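Local atomic coordinates of E2A dna-binding protein (Human adenovirus 5, PDB entry 2WB0), a protein that binds single-stranded DNA and, by forming multimers, unwinds the template without ATP during the elongation phase of viral strand-displacement replication. Residues 102-105 against 109-112; 184-189 against 240-245; 200-205 against 302-307; 58-63 against 270-275. All coordinates share one frame; numbering follows the deposited sequence.

The four contacts form a chain from a zinc site towards the all-alpha part of the protein. Interaction 1 includes the zinc ligand Cys111 and touches interaction 2, with Leu109 CD1 packed 3.5 Å from Phe186 CD2. Interaction 2 shares a sheet with interaction 4, where strands 242-246 and 271-276 lie side by side and Phe245 N probably hydrogen-bonds to Leu272 O at 2.8 Å. Interaction 4 in turn meets interaction 3 through Asp302, whose OD2 lies 2.6 Å from Thr62 OG1 in a probable hydrogen bond. The centres of interactions 3 and 4 are about 11 Å apart. The side chain of Val274 lies about 13 Å from the second zinc, bound by Cys223, Cys225, Cys277 and Cys294.

Interaction 1: residues 102-105 against 109-112; sequences CAEI and LKCL. With ZN (zinc ion), chain B.
Cys102 meets the backbone of Lys110 through its first torsion, which sets SG beside the cysteine's own backbone N and anti to the carbonyl carbon (chi1 -74°). This swings the sulfur against the main chain of Lys110, whose N-H points to it in a fairly straight hydrogen bond (3.3 Å from Lys110 N to Cys102 SG, 157° at the hydrogen). The same sulfur lies 3.1 Å from Lys110 O, a buried carbonyl that finds no hydrogen-bond partner in the model. One thiol is thus pressed against both ends of a single residue's backbone, while Cys102 CB meets the methyl CD2 of Leu109 at 3.7 Å.

The Lys110 chain runs extended and then bends at its last torsion (chi4 79°), passing across Ile105 at about a right angle, with NZ 3.9 Å from Ile105 CG1. The ammonium is held from both flanks, donating to Arg101 O just before residues 102-105 and forming a salt bridge with Glu108 in the loop between the segments. Glu104 OE2 is 4.3 Å from Lys110 NZ, too far for a salt bridge. A water accepts from NZ at 2.8 Å, but its approach to Glu104 is implausibly short, leaving that half of the bridge doubtful.

The next residue, Cys111, turns away to bind zinc through SG at 2.3 Å, together with His113, Cys166 and Cys182. The two cysteines therefore play different parts: the sulfur of Cys111 serves the metal, whereas that of Cys102 accepts a backbone N-H and ties the start of the loop to the residue just before the zinc ligand.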
# COMPACT_ATOMS: atom_id res chain seq x y z
N CYS A 102 -3.07 -14.60 5.59
CA CYS A 102 -4.24 -14.72 4.71
C CYS A 102 -4.06 -15.77 3.61
O CYS A 102 -5.00 -16.06 2.84
CB CYS A 102 -4.59 -13.36 4.07
SG CYS A 102 -5.37 -12.20 5.23
N ALA A 103 -2.87 -16.35 3.52
CA ALA A 103 -2.71 -17.46 2.56
C ALA A 103 -2.30 -18.75 3.24
O ALA A 103 -1.71 -19.59 2.56
CB ALA A 103 -1.66 -17.16 1.51
N GLU A 104 -2.55 -18.92 4.52
CA GLU A 104 -2.04 -20.10 5.29
C GLU A 104 -3.14 -21.17 5.39
O GLU A 104 -2.87 -22.39 5.38
CB GLU A 104 -1.69 -19.64 6.69
CG GLU A 104 -0.60 -20.34 7.48
CD GLU A 104 -0.09 -19.43 8.64
OE1 GLU A 104 1.15 -19.19 8.76
OE2 GLU A 104 -0.93 -18.91 9.41
N ILE A 105 -4.36 -20.72 5.58
CA ILE A 105 -5.47 -21.62 5.80
C ILE A 105 -6.50 -21.42 4.69
O ILE A 105 -7.03 -20.33 4.48
CB ILE A 105 -6.16 -21.34 7.18
CG1 ILE A 105 -5.14 -21.23 8.33
CG2 ILE A 105 -7.39 -22.26 7.37
CD1 ILE A 105 -5.32 -22.15 9.47
N LEU A 109 -9.50 -15.71 5.79
CA LEU A 109 -8.79 -14.40 5.83
C LEU A 109 -8.64 -13.85 7.27
O LEU A 109 -9.48 -14.12 8.11
CB LEU A 109 -9.46 -13.35 4.97
CG LEU A 109 -9.54 -13.79 3.51
CD1 LEU A 109 -10.56 -12.96 2.88
CD2 LEU A 109 -8.11 -13.64 2.84
N LYS A 110 -7.55 -13.15 7.55
CA LYS A 110 -7.37 -12.39 8.83
C LYS A 110 -7.28 -10.89 8.50
O LYS A 110 -6.70 -10.52 7.48
CB LYS A 110 -6.11 -12.86 9.61
CG LYS A 110 -6.29 -14.29 10.03
CD LYS A 110 -5.09 -14.90 10.63
CE LYS A 110 -5.19 -16.47 10.56
NZ LYS A 110 -4.92 -17.41 9.26
N CYS A 111 -7.89 -10.04 9.32
CA CYS A 111 -7.82 -8.61 9.13
C CYS A 111 -6.61 -8.01 9.81
O CYS A 111 -5.75 -8.73 10.30
CB CYS A 111 -9.11 -7.93 9.62
SG CYS A 111 -9.27 -7.95 11.41
N LEU A 112 -6.53 -6.68 9.83
CA LEU A 112 -5.38 -5.98 10.43
C LEU A 112 -5.24 -6.20 11.93
O LEU A 112 -4.14 -6.13 12.46
CB LEU A 112 -5.48 -4.49 10.14
CG LEU A 112 -4.85 -3.88 8.90
CD1 LEU A 112 -3.98 -4.75 7.92
CD2 LEU A 112 -5.69 -2.76 8.28
ZN ZN B . -10.07 -5.89 11.96
O HOH W 1 -3.06 -18.96 10.57

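Interaction 2: residues 184-189 against 240-245; sequences MFFSEG and PKLTPF
Phe186 meets Leu242 and Pro244 in the close-packed half of this contact. Its ring is turned back beside the backbone N (chi1 -57°), which sends one side of the ring towards the opposite strand. There CD1 lies 3.6 Å from Pro244 CD, and the adjacent CE1 is 3.9 Å from the methyl CD2 of Leu242. Pro244 CD and the carbonyl oxygen of Leu242 both lie obliquely to the ring. Leu242 directs its CB towards residues 184-189, and with CG anti to its backbone N (chi1 -163°) the side chain carries CD2 up to the aromatic rim. Pro244 adds the flank of its own ring.

Beside this apolar patch the segments stand apart, and water fills the gap; no direct hydrogen bond joins them. One water accepts from Phe185 N at 3.1 Å and can donate to Leu242 O at 2.8 Å. A second lies between Phe185 O and Leu242 O, although these waters have more acceptors nearby than protons to offer. Lys241 borders the wet side, its NZ fixed by a 2.9 Å hydrogen bond to Thr243 OG1.

Strands 185-186 and 242-246 are outer strands of two different three-stranded sheets, so the contact spans the seam between the zinc-binding parts. Helix 189-206 closes one side of it, with Ala192 touching both Phe186 and Pro244, while strand 271-276 packs against Leu242 through Ile273 and Phe275.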
# COMPACT_ATOMS: atom_id res chain seq x y z
N MET A 184 -11.08 -3.09 7.09
CA MET A 184 -10.91 -4.11 6.06
C MET A 184 -12.24 -4.85 5.87
O MET A 184 -12.94 -5.22 6.85
CB MET A 184 -9.84 -5.09 6.52
CG MET A 184 -9.30 -5.94 5.42
SD MET A 184 -7.65 -6.62 5.80
CE MET A 184 -6.78 -5.30 6.38
N PHE A 185 -12.59 -5.09 4.61
CA PHE A 185 -13.81 -5.80 4.20
C PHE A 185 -13.58 -6.32 2.79
O PHE A 185 -13.03 -5.59 1.91
CB PHE A 185 -15.01 -4.85 4.18
CG PHE A 185 -16.24 -5.48 3.64
CD1 PHE A 185 -16.98 -6.35 4.44
CD2 PHE A 185 -16.57 -5.34 2.27
CE1 PHE A 185 -18.13 -6.99 3.95
CE2 PHE A 185 -17.76 -5.97 1.78
CZ PHE A 185 -18.50 -6.78 2.61
N PHE A 186 -13.95 -7.57 2.56
CA PHE A 186 -13.90 -8.14 1.22
C PHE A 186 -15.29 -8.57 0.77
O PHE A 186 -15.96 -9.34 1.46
CB PHE A 186 -12.90 -9.31 1.19
CG PHE A 186 -11.52 -8.91 1.64
CD1 PHE A 186 -10.77 -7.98 0.88
CD2 PHE A 186 -10.94 -9.48 2.76
CE1 PHE A 186 -9.48 -7.60 1.24
CE2 PHE A 186 -9.64 -9.10 3.17
CZ PHE A 186 -8.92 -8.15 2.44
N SER A 187 -15.75 -8.00 -0.35
CA SER A 187 -17.04 -8.41 -0.94
C SER A 187 -16.89 -9.83 -1.39
O SER A 187 -17.83 -10.64 -1.35
CB SER A 187 -17.34 -7.59 -2.18
OG SER A 187 -18.22 -6.59 -1.80
N GLU A 188 -15.66 -10.17 -1.78
CA GLU A 188 -15.46 -11.55 -2.22
C GLU A 188 -14.22 -12.22 -1.63
O GLU A 188 -13.09 -12.01 -2.07
CB GLU A 188 -15.58 -11.68 -3.78
CG GLU A 188 -14.88 -10.60 -4.56
CD GLU A 188 -15.66 -10.07 -5.81
OE1 GLU A 188 -15.55 -8.82 -5.99
OE2 GLU A 188 -16.32 -10.85 -6.60
N GLY A 189 -14.46 -13.07 -0.64
CA GLY A 189 -13.40 -13.62 0.20
C GLY A 189 -12.51 -14.55 -0.60
O GLY A 189 -11.30 -14.58 -0.42
N PRO A 240 -4.37 3.26 3.74
CA PRO A 240 -4.82 2.97 2.37
C PRO A 240 -5.71 1.73 2.24
O PRO A 240 -5.39 0.64 2.83
CB PRO A 240 -3.46 2.76 1.63
CG PRO A 240 -2.63 3.91 2.25
CD PRO A 240 -3.00 3.78 3.77
N LYS A 241 -6.84 1.85 1.50
CA LYS A 241 -7.72 0.72 1.36
C LYS A 241 -6.99 -0.44 0.62
O LYS A 241 -6.16 -0.20 -0.28
CB LYS A 241 -8.95 1.09 0.51
CG LYS A 241 -10.05 0.05 0.63
CD LYS A 241 -11.24 0.53 -0.29
CE LYS A 241 -12.60 -0.29 -0.15
NZ LYS A 241 -12.36 -1.70 -0.65
N LEU A 242 -7.35 -1.66 0.98
CA LEU A 242 -6.79 -2.88 0.35
C LEU A 242 -7.91 -3.58 -0.35
O LEU A 242 -8.88 -3.98 0.29
CB LEU A 242 -6.19 -3.82 1.45
CG LEU A 242 -5.23 -4.90 0.98
CD1 LEU A 242 -4.44 -5.40 2.23
CD2 LEU A 242 -6.00 -6.07 0.33
N THR A 243 -7.81 -3.72 -1.68
CA THR A 243 -8.91 -4.30 -2.45
C THR A 243 -8.33 -5.31 -3.45
O THR A 243 -7.38 -4.99 -4.17
CB THR A 243 -9.67 -3.17 -3.27
OG1 THR A 243 -10.08 -2.18 -2.34
CG2 THR A 243 -11.01 -3.76 -4.00
N PRO A 244 -8.87 -6.53 -3.50
CA PRO A 244 -8.37 -7.45 -4.53
C PRO A 244 -9.00 -7.13 -5.94
O PRO A 244 -10.23 -6.92 -5.99
CB PRO A 244 -8.80 -8.83 -4.04
CG PRO A 244 -10.00 -8.56 -3.07
CD PRO A 244 -9.79 -7.17 -2.51
N PHE A 245 -8.18 -7.08 -6.99
CA PHE A 245 -8.69 -6.89 -8.37
C PHE A 245 -8.37 -8.14 -9.20
O PHE A 245 -7.23 -8.60 -9.20
CB PHE A 245 -7.98 -5.73 -9.08
CG PHE A 245 -8.41 -4.34 -8.65
CD1 PHE A 245 -8.72 -4.02 -7.35
CD2 PHE A 245 -8.39 -3.29 -9.61
CE1 PHE A 245 -9.19 -2.74 -6.98
CE2 PHE A 245 -8.77 -1.97 -9.27
CZ PHE A 245 -9.16 -1.69 -7.92
O HOH W 2 -11.56 -4.55 -0.09
O HOH W 3 -12.22 -2.52 2.73
O HOH W 4 -10.19 -4.13 2.81

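Interaction 3: residues 200-205 against 302-307; sequences KAFMQA and DLLNAL
Phe202 and Met203 of one helix face Leu304 and Asn305 of another, and Phe202 spans most of the distance. Its CB points towards the partner helix, and the first torsion places CG anti to the backbone N (chi1 -172°), so the ring extends outward from its own helix. Beyond CG, the ring carbon CD2 comes within 4.2 Å of Leu304 CD1, and CE2, the next atom along, is still 4.3 Å from that methyl. At the far end CZ lies 4.3 Å from the amide nitrogen of Asn305, ND2. Both partners sit at the edge of the ring, near its plane, so the phenyl presents its rim rather than a face.

The closest approach belongs to the neighbouring residue: Met203 CG is 3.6 Å from Leu304 CD1. This single methyl is therefore shared, with the methionine methylene on one hand and the phenyl edge on the other. Leu304 reaches it by carrying CG anti to its backbone N (chi1 -155°).

The axes of the two short segments approach to 11.5 Å and run at 30° to each other, broadly in the same direction. Across that separation the long side chains make the contact. Helix 261-268 borders the same ring through Ser262.

No hydrogen bond crosses the interface. Its chemistry is that of modest apolar contact, and the Asn305 amide near the ring edge adds a polar neighbour without a directed bond; what remains is limited, undirected van der Waals packing that converges on Leu304 CD1.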
# COMPACT_ATOMS: atom_id res chain seq x y z
N LYS A 200 2.28 -13.70 -2.02
CA LYS A 200 3.16 -14.66 -1.37
C LYS A 200 3.96 -15.47 -2.42
O LYS A 200 5.18 -15.56 -2.32
CB LYS A 200 2.38 -15.53 -0.43
CG LYS A 200 3.22 -16.68 0.16
CD LYS A 200 2.37 -17.40 1.24
CE LYS A 200 2.87 -18.84 1.42
NZ LYS A 200 1.87 -19.71 2.18
N ALA A 201 3.32 -15.88 -3.50
CA ALA A 201 4.06 -16.56 -4.58
C ALA A 201 5.04 -15.66 -5.34
O ALA A 201 6.09 -16.10 -5.86
CB ALA A 201 3.03 -17.23 -5.63
N PHE A 202 4.66 -14.40 -5.52
CA PHE A 202 5.50 -13.46 -6.21
C PHE A 202 6.79 -13.28 -5.39
O PHE A 202 7.91 -13.27 -5.92
CB PHE A 202 4.70 -12.13 -6.32
CG PHE A 202 5.33 -11.09 -7.16
CD1 PHE A 202 5.22 -11.14 -8.56
CD2 PHE A 202 5.99 -10.02 -6.59
CE1 PHE A 202 5.79 -10.23 -9.33
CE2 PHE A 202 6.59 -9.05 -7.39
CZ PHE A 202 6.47 -9.14 -8.76
N MET A 203 6.61 -13.17 -4.07
CA MET A 203 7.76 -12.98 -3.17
C MET A 203 8.64 -14.25 -3.16
O MET A 203 9.85 -14.13 -3.12
CB MET A 203 7.24 -12.66 -1.76
CG MET A 203 6.69 -11.13 -1.76
SD MET A 203 5.89 -10.86 -0.21
CE MET A 203 7.37 -10.73 0.88
N GLN A 204 8.01 -15.43 -3.13
CA GLN A 204 8.75 -16.72 -3.16
C GLN A 204 9.57 -16.79 -4.47
O GLN A 204 10.69 -17.27 -4.48
CB GLN A 204 7.80 -17.94 -3.01
CG GLN A 204 7.17 -18.17 -1.64
CD GLN A 204 6.01 -19.19 -1.64
OE1 GLN A 204 5.86 -19.95 -0.68
NE2 GLN A 204 5.15 -19.16 -2.69
N ALA A 205 9.04 -16.26 -5.56
CA ALA A 205 9.79 -16.28 -6.82
C ALA A 205 10.94 -15.27 -6.84
O ALA A 205 11.97 -15.48 -7.50
CB ALA A 205 8.90 -16.02 -8.00
N ASP A 302 3.72 -4.27 -7.68
CA ASP A 302 4.39 -3.05 -8.17
C ASP A 302 4.98 -2.35 -6.99
O ASP A 302 6.03 -1.74 -7.14
CB ASP A 302 3.40 -2.14 -8.94
CG ASP A 302 2.99 -2.75 -10.24
OD1 ASP A 302 3.70 -3.72 -10.63
OD2 ASP A 302 1.96 -2.34 -10.82
N LEU A 303 4.34 -2.43 -5.82
CA LEU A 303 4.92 -1.78 -4.61
C LEU A 303 6.27 -2.42 -4.20
O LEU A 303 7.26 -1.73 -3.87
CB LEU A 303 3.95 -1.85 -3.43
CG LEU A 303 3.92 -0.77 -2.34
CD1 LEU A 303 3.21 -1.22 -1.05
CD2 LEU A 303 5.03 0.31 -2.18
N LEU A 304 6.33 -3.75 -4.23
CA LEU A 304 7.57 -4.45 -3.92
C LEU A 304 8.61 -4.12 -4.99
O LEU A 304 9.74 -3.85 -4.67
CB LEU A 304 7.33 -5.95 -3.88
CG LEU A 304 8.21 -6.89 -3.06
CD1 LEU A 304 8.32 -8.36 -3.48
CD2 LEU A 304 9.29 -6.31 -2.09
N ASN A 305 8.19 -4.07 -6.26
CA ASN A 305 9.14 -3.72 -7.32
C ASN A 305 9.61 -2.29 -7.19
O ASN A 305 10.77 -2.01 -7.57
CB ASN A 305 8.55 -3.87 -8.73
CG ASN A 305 8.82 -5.25 -9.36
OD1 ASN A 305 9.72 -5.98 -8.96
ND2 ASN A 305 8.08 -5.56 -10.39
N ALA A 306 8.78 -1.38 -6.62
CA ALA A 306 9.28 0.00 -6.41
C ALA A 306 10.45 -0.09 -5.45
O ALA A 306 11.50 0.60 -5.65
CB ALA A 306 8.26 0.92 -5.81
N LEU A 307 10.29 -0.88 -4.41
CA LEU A 307 11.39 -1.04 -3.43
C LEU A 307 12.66 -1.67 -4.07
O LEU A 307 13.84 -1.23 -3.86
CB LEU A 307 10.92 -1.84 -2.20
CG LEU A 307 12.04 -2.24 -1.18
CD1 LEU A 307 12.75 -1.02 -0.55
CD2 LEU A 307 11.48 -3.14 -0.02

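Interaction 4: residues 58-63 against 270-275; sequences QLTFTS and PALIVF
Phe61 lies against Leu272 and Val274 with its ring meeting each residue in a different way. Leu272 brings CB to the ring's edge, in plane, 3.9 Å from Phe61 CD2. Its methyl CD2 comes in obliquely, 3.8 Å from the same ring carbon. Val274 runs across the phenylalanine at about a right angle: its CG2 rests 3.7 Å from Phe61 CD2 and equally near Phe61 CB, catching the root of the ring. With chi1 177°, Val274 has CG1 anti to the backbone N, leaving CG2 as the branch that abuts the aromatic group.

Thr60 completes the cluster. Its methyl CG2 stands 4.0 Å above one face of the Phe61 ring, displaced towards the rim, and also touches Leu272 CD2 at 3.5 Å, the two side chains being roughly perpendicular. Phe61 itself adopts a left-handed backbone conformation (phi 53°, psi 39°), which turns the chain between two threonines, while both Thr60 and Phe61 direct their CB atoms towards the strand.

The loop carrying these residues joins helix 40-53 to helix 64-83, so the contact attaches the all-alpha part to the second zinc-binding part. Strand 271-276 is the central one of its sheet: strand 297-299 on one side hydrogen-bonds to the loop through Ser299 and Lys297, strand 242-246 on the other brings Phe245 to the Phe61 ring, and helix 189-206 packs on Ala271 and Ile273.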
# COMPACT_ATOMS: atom_id res chain seq x y z
N GLN A 58 6.11 -2.43 -17.16
CA GLN A 58 4.67 -2.59 -17.22
C GLN A 58 4.10 -2.53 -15.79
O GLN A 58 4.54 -3.28 -14.93
CB GLN A 58 4.31 -3.94 -17.87
CG GLN A 58 4.56 -3.95 -19.41
CD GLN A 58 4.87 -5.34 -20.01
OE1 GLN A 58 4.10 -5.85 -20.84
NE2 GLN A 58 6.02 -5.95 -19.60
N LEU A 59 3.21 -1.58 -15.54
CA LEU A 59 2.59 -1.47 -14.21
C LEU A 59 1.23 -2.14 -14.31
O LEU A 59 0.66 -2.16 -15.43
CB LEU A 59 2.44 0.02 -13.81
CG LEU A 59 3.80 0.71 -13.55
CD1 LEU A 59 3.67 2.16 -13.16
CD2 LEU A 59 4.67 -0.02 -12.48
N THR A 60 0.67 -2.65 -13.20
CA THR A 60 -0.61 -3.37 -13.28
C THR A 60 -1.46 -2.86 -12.14
O THR A 60 -1.06 -3.06 -10.96
CB THR A 60 -0.44 -4.87 -13.08
OG1 THR A 60 0.55 -5.34 -13.99
CG2 THR A 60 -1.79 -5.65 -13.40
N PHE A 61 -2.54 -2.15 -12.47
CA PHE A 61 -3.38 -1.47 -11.46
C PHE A 61 -2.54 -0.54 -10.56
O PHE A 61 -2.79 -0.46 -9.30
CB PHE A 61 -4.08 -2.42 -10.50
CG PHE A 61 -4.83 -3.54 -11.17
CD1 PHE A 61 -5.69 -3.30 -12.28
CD2 PHE A 61 -4.66 -4.83 -10.72
CE1 PHE A 61 -6.35 -4.44 -12.93
CE2 PHE A 61 -5.31 -5.88 -11.31
CZ PHE A 61 -6.17 -5.69 -12.39
N THR A 62 -1.58 0.14 -11.15
CA THR A 62 -0.77 1.08 -10.39
C THR A 62 -0.70 2.32 -11.26
O THR A 62 -0.53 2.18 -12.47
CB THR A 62 0.64 0.50 -10.26
OG1 THR A 62 0.57 -0.66 -9.47
CG2 THR A 62 1.60 1.52 -9.63
N SER A 63 -0.85 3.50 -10.68
CA SER A 63 -0.68 4.71 -11.50
C SER A 63 0.78 5.07 -11.58
O SER A 63 1.56 4.78 -10.63
CB SER A 63 -1.46 5.87 -10.96
OG SER A 63 -0.77 6.49 -9.95
N PRO A 270 -4.73 -15.52 -10.18
CA PRO A 270 -4.99 -14.35 -11.05
C PRO A 270 -5.80 -13.27 -10.36
O PRO A 270 -6.86 -12.90 -10.86
CB PRO A 270 -5.78 -14.97 -12.21
CG PRO A 270 -6.55 -16.09 -11.53
CD PRO A 270 -5.58 -16.68 -10.55
N ALA A 271 -5.27 -12.68 -9.29
CA ALA A 271 -5.89 -11.48 -8.66
C ALA A 271 -4.76 -10.76 -7.93
O ALA A 271 -3.84 -11.42 -7.42
CB ALA A 271 -7.03 -11.85 -7.63
N LEU A 272 -4.78 -9.43 -7.97
CA LEU A 272 -3.78 -8.63 -7.28
C LEU A 272 -4.41 -7.88 -6.10
O LEU A 272 -5.53 -7.41 -6.18
CB LEU A 272 -3.24 -7.55 -8.24
CG LEU A 272 -2.01 -7.93 -9.08
CD1 LEU A 272 -1.57 -9.40 -9.19
CD2 LEU A 272 -1.54 -6.97 -10.12
N ILE A 273 -3.62 -7.73 -5.03
CA ILE A 273 -4.00 -6.80 -3.95
C ILE A 273 -3.69 -5.41 -4.53
O ILE A 273 -2.58 -5.16 -5.03
CB ILE A 273 -3.07 -7.02 -2.71
CG1 ILE A 273 -3.38 -8.38 -2.06
CG2 ILE A 273 -3.12 -5.74 -1.73
CD1 ILE A 273 -2.43 -8.80 -0.89
N VAL A 274 -4.63 -4.48 -4.41
CA VAL A 274 -4.39 -3.16 -4.86
C VAL A 274 -4.66 -2.15 -3.72
O VAL A 274 -5.73 -2.21 -3.10
CB VAL A 274 -5.33 -2.81 -6.04
CG1 VAL A 274 -5.14 -1.38 -6.46
CG2 VAL A 274 -5.12 -3.77 -7.25
N PHE A 275 -3.72 -1.23 -3.47
CA PHE A 275 -3.81 -0.24 -2.45
C PHE A 275 -4.28 1.08 -3.08
O PHE A 275 -3.68 1.51 -4.07
CB PHE A 275 -2.41 -0.00 -1.79
CG PHE A 275 -1.83 -1.26 -1.16
CD1 PHE A 275 -2.43 -1.86 -0.04
CD2 PHE A 275 -0.68 -1.82 -1.71
CE1 PHE A 275 -1.89 -3.03 0.51
CE2 PHE A 275 -0.13 -3.00 -1.17
CZ PHE A 275 -0.74 -3.57 -0.04